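Local structure of PpBBE-like 1 D396N (Physcomitrella patens subsp. patens, 6EO5) at residues Asn169-Leu175 and Val208-Arg214. The protein is a berberine bridge enzyme-like, FAD-containing oxidase that acts on cellobiose. Numbering follows the deposited sequence.
With FAD (flavin-adenine dinucleotide), chain C.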
# COMPACT_ATOMS: atom_id res chain seq x y z
N ASN A 169 8.13 -10.53 0.81
CA ASN A 169 8.94 -11.05 -0.29
C ASN A 169 10.16 -10.18 -0.55
O ASN A 169 10.89 -10.42 -1.52
CB ASN A 169 8.10 -11.19 -1.55
CG ASN A 169 7.14 -12.35 -1.48
OD1 ASN A 169 7.52 -13.48 -1.74
ND2 ASN A 169 5.88 -12.08 -1.12
N ILE A 170 10.37 -9.15 0.26
CA ILE A 170 11.63 -8.42 0.24
C ILE A 170 12.72 -9.35 0.77
O ILE A 170 12.68 -9.77 1.94
CB ILE A 170 11.54 -7.13 1.07
CG1 ILE A 170 10.52 -6.16 0.46
CG2 ILE A 170 12.91 -6.50 1.22
CD1 ILE A 170 10.28 -4.89 1.29
N LEU A 171 13.66 -9.71 -0.09
CA LEU A 171 14.81 -10.51 0.31
C LEU A 171 15.99 -9.64 0.71
O LEU A 171 16.86 -10.11 1.47
CB LEU A 171 15.22 -11.45 -0.83
CG LEU A 171 14.42 -12.72 -1.11
CD1 LEU A 171 14.79 -13.25 -2.46
CD2 LEU A 171 14.71 -13.77 -0.05
N GLU A 172 16.03 -8.40 0.23
CA GLU A 172 17.14 -7.49 0.45
C GLU A 172 16.77 -6.11 -0.09
O GLU A 172 16.06 -6.00 -1.09
CB GLU A 172 18.41 -8.01 -0.22
CG GLU A 172 19.64 -7.16 0.01
CD GLU A 172 20.77 -7.48 -0.94
OE1 GLU A 172 21.49 -8.49 -0.70
OE2 GLU A 172 20.95 -6.73 -1.94
N VAL A 173 17.26 -5.07 0.59
CA VAL A 173 17.19 -3.70 0.08
C VAL A 173 18.59 -3.10 0.10
O VAL A 173 19.48 -3.56 0.83
CB VAL A 173 16.24 -2.78 0.88
CG1 VAL A 173 14.80 -3.18 0.69
CG2 VAL A 173 16.62 -2.78 2.35
N GLN A 174 18.76 -2.05 -0.69
CA GLN A 174 19.90 -1.15 -0.57
C GLN A 174 19.37 0.26 -0.42
O GLN A 174 18.47 0.67 -1.16
CB GLN A 174 20.81 -1.23 -1.78
CG GLN A 174 21.31 -2.62 -2.01
CD GLN A 174 22.28 -2.66 -3.13
OE1 GLN A 174 22.67 -1.62 -3.67
NE2 GLN A 174 22.70 -3.87 -3.50
N LEU A 175 19.94 1.01 0.53
CA LEU A 175 19.51 2.38 0.78
C LEU A 175 20.72 3.26 1.06
O LEU A 175 21.80 2.79 1.41
CB LEU A 175 18.50 2.46 1.94
CG LEU A 175 18.96 2.00 3.32
CD1 LEU A 175 19.43 3.18 4.16
CD2 LEU A 175 17.83 1.25 4.01
N VAL A 208 15.66 4.04 0.20
CA VAL A 208 15.87 2.78 -0.50
C VAL A 208 16.06 3.06 -1.99
O VAL A 208 15.27 3.78 -2.60
CB VAL A 208 14.70 1.82 -0.26
CG1 VAL A 208 14.83 0.57 -1.15
CG2 VAL A 208 14.64 1.41 1.21
N THR A 209 17.12 2.50 -2.56
CA THR A 209 17.39 2.68 -3.98
C THR A 209 17.01 1.46 -4.82
O THR A 209 16.63 1.63 -5.99
CB THR A 209 18.87 3.00 -4.22
OG1 THR A 209 19.68 2.00 -3.58
CG2 THR A 209 19.20 4.38 -3.67
N GLN A 210 17.08 0.26 -4.26
CA GLN A 210 16.59 -0.90 -5.00
C GLN A 210 16.12 -1.99 -4.04
O GLN A 210 16.54 -2.06 -2.88
CB GLN A 210 17.64 -1.44 -5.96
CG GLN A 210 18.81 -2.17 -5.33
CD GLN A 210 19.58 -2.98 -6.35
OE1 GLN A 210 19.63 -2.62 -7.53
NE2 GLN A 210 20.17 -4.09 -5.91
N PHE A 211 15.23 -2.83 -4.56
CA PHE A 211 14.71 -4.01 -3.89
C PHE A 211 15.17 -5.28 -4.59
O PHE A 211 15.37 -5.30 -5.81
CB PHE A 211 13.18 -4.01 -3.88
CG PHE A 211 12.57 -2.96 -3.03
CD1 PHE A 211 12.29 -3.23 -1.70
CD2 PHE A 211 12.23 -1.73 -3.56
CE1 PHE A 211 11.70 -2.27 -0.90
CE2 PHE A 211 11.63 -0.76 -2.76
CZ PHE A 211 11.37 -1.03 -1.42
N THR A 212 15.29 -6.36 -3.82
CA THR A 212 15.39 -7.70 -4.38
C THR A 212 14.23 -8.52 -3.84
O THR A 212 14.13 -8.72 -2.62
CB THR A 212 16.72 -8.38 -4.03
OG1 THR A 212 17.80 -7.59 -4.54
CG2 THR A 212 16.77 -9.75 -4.66
N PHE A 213 13.37 -8.99 -4.74
CA PHE A 213 12.13 -9.68 -4.40
C PHE A 213 12.21 -11.17 -4.70
O PHE A 213 12.79 -11.57 -5.72
CB PHE A 213 10.94 -9.10 -5.17
CG PHE A 213 10.52 -7.75 -4.69
CD1 PHE A 213 9.87 -7.61 -3.47
CD2 PHE A 213 10.76 -6.62 -5.45
CE1 PHE A 213 9.47 -6.37 -3.01
CE2 PHE A 213 10.35 -5.37 -5.01
CZ PHE A 213 9.71 -5.25 -3.78
N ARG A 214 11.64 -11.97 -3.81
CA ARG A 214 11.23 -13.32 -4.16
C ARG A 214 10.05 -13.24 -5.11
O ARG A 214 9.11 -12.47 -4.88
CB ARG A 214 10.85 -14.10 -2.89
CG ARG A 214 10.26 -15.47 -3.15
CD ARG A 214 11.36 -16.45 -3.58
NE ARG A 214 12.36 -16.63 -2.52
CZ ARG A 214 13.64 -16.89 -2.73
NH1 ARG A 214 14.10 -16.99 -3.97
NH2 ARG A 214 14.48 -17.05 -1.70
PA FAD C . 4.65 7.48 -1.84
O1A FAD C . 3.71 8.61 -1.45
O2A FAD C . 5.65 7.92 -2.88
O5B FAD C . 5.41 6.81 -0.58
C5B FAD C . 4.74 6.57 0.64
C4B FAD C . 5.71 6.64 1.81
O4B FAD C . 6.84 5.83 1.56
C3B FAD C . 6.24 8.05 2.04
O3B FAD C . 6.49 8.22 3.41
C2B FAD C . 7.54 8.04 1.29
O2B FAD C . 8.44 9.01 1.79
C1B FAD C . 8.02 6.61 1.51
N9A FAD C . 8.93 6.22 0.41
C8A FAD C . 8.68 6.30 -0.93
N7A FAD C . 9.76 5.87 -1.61
C5A FAD C . 10.72 5.53 -0.72
C6A FAD C . 12.00 5.05 -0.87
N6A FAD C . 12.49 4.85 -2.09
N1A FAD C . 12.77 4.78 0.24
C2A FAD C . 12.25 5.00 1.50
N3A FAD C . 10.97 5.49 1.65
C4A FAD C . 10.22 5.75 0.56
N1 FAD C . -2.31 -0.59 -0.70
C2 FAD C . -2.32 -1.99 -0.71
O2 FAD C . -1.72 -2.67 0.14
N3 FAD C . -3.01 -2.64 -1.72
C4 FAD C . -3.68 -1.92 -2.69
O4 FAD C . -4.28 -2.53 -3.58
C4X FAD C . -3.68 -0.54 -2.68
N5 FAD C . -4.31 0.17 -3.68
C5X FAD C . -4.04 1.51 -3.85
C6 FAD C . -4.58 2.18 -4.94
C7 FAD C . -4.25 3.51 -5.24
C7M FAD C . -4.84 4.20 -6.45
C8 FAD C . -3.43 4.21 -4.33
C8M FAD C . -3.12 5.68 -4.52
C9 FAD C . -2.97 3.54 -3.18
C9A FAD C . -3.25 2.19 -2.93
N10 FAD C . -2.84 1.51 -1.77
C10 FAD C . -2.95 0.14 -1.70
C1' FAD C . -2.02 2.18 -0.72
C2' FAD C . -0.54 2.04 -1.08
O2' FAD C . -0.02 0.77 -0.77
C3' FAD C . 0.24 3.09 -0.32
O3' FAD C . -0.30 4.33 -0.71
C4' FAD C . 1.73 2.98 -0.64
O4' FAD C . 2.47 3.39 0.49
C5' FAD C . 2.07 3.81 -1.88
O5' FAD C . 3.46 3.85 -2.15
P FAD C . 4.01 4.99 -3.16
O1P FAD C . 5.48 4.75 -3.42
O2P FAD C . 3.21 5.11 -4.43
O3P FAD C . 3.65 6.34 -2.37
O HOH W 1 18.86 -5.19 -3.71
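Glu-172 and Thr-212 form an antiparallel hydrogen-bonded pair, with Thr-212 N giving to Glu-172 O at 2.9 Å. Thr-212 O takes Leu-171 N at 2.8 Å and, more weakly, Glu-172 N. Two residues thus face one, a classic beta bulge. A second classic bulge sets Thr-209 and Gln-210 against Gln-174. There Gln-174 O accepts Thr-209 N in the carbonyl plane, while Thr-209 OG1 reaches the same oxygen from above that plane, at 3.0 Å. That hydroxyl sits between the backbone N and the carbonyl carbon (chi1 53°), which turns it back onto the neighbouring strand.

The strands belong to an antiparallel sheet in the FAD-binding part of a VAO-type flavoenzyme. Strand 182-186 also pairs with 170-176, and 113-117 with 207-217. Val-208 brings the contact to the cofactor: its backbone N donates to FAD N1A, its O accepts from N6A, and its CB packs 3.6 Å from N1A.

Apolar side chains share one face of the sheet. Val-173 CG1 lies 3.5 Å from Phe-211 CD1, alongside the ring. Ile-170 bridges two rings, with CG1 3.6 Å from Phe-213 CE1 and CD1 near Phe-211. Helix 147-153 packs on this face through Ala-151 and Leu-152.

The other face is polar. A water joins Glu-172 OE2, Gln-210 NE2 and Thr-212 OG1; Glu-172 OE1 bonds Asn-186. The Gln-174 and Gln-210 chains run side by side, their amide planes 38° apart.

At the far end, Leu-171 CD1 sits over the centre of the Arg-214 guanidinium, 3.8 Å from CZ. Bends at chi2 and chi3 fold the arginine back over this methyl. Arg-214 NH1 hydrogen-bonds weakly to Lys-112 O. With an alanine here, Leu-171 would probably lose that cover and Lys-112 O that weak bond.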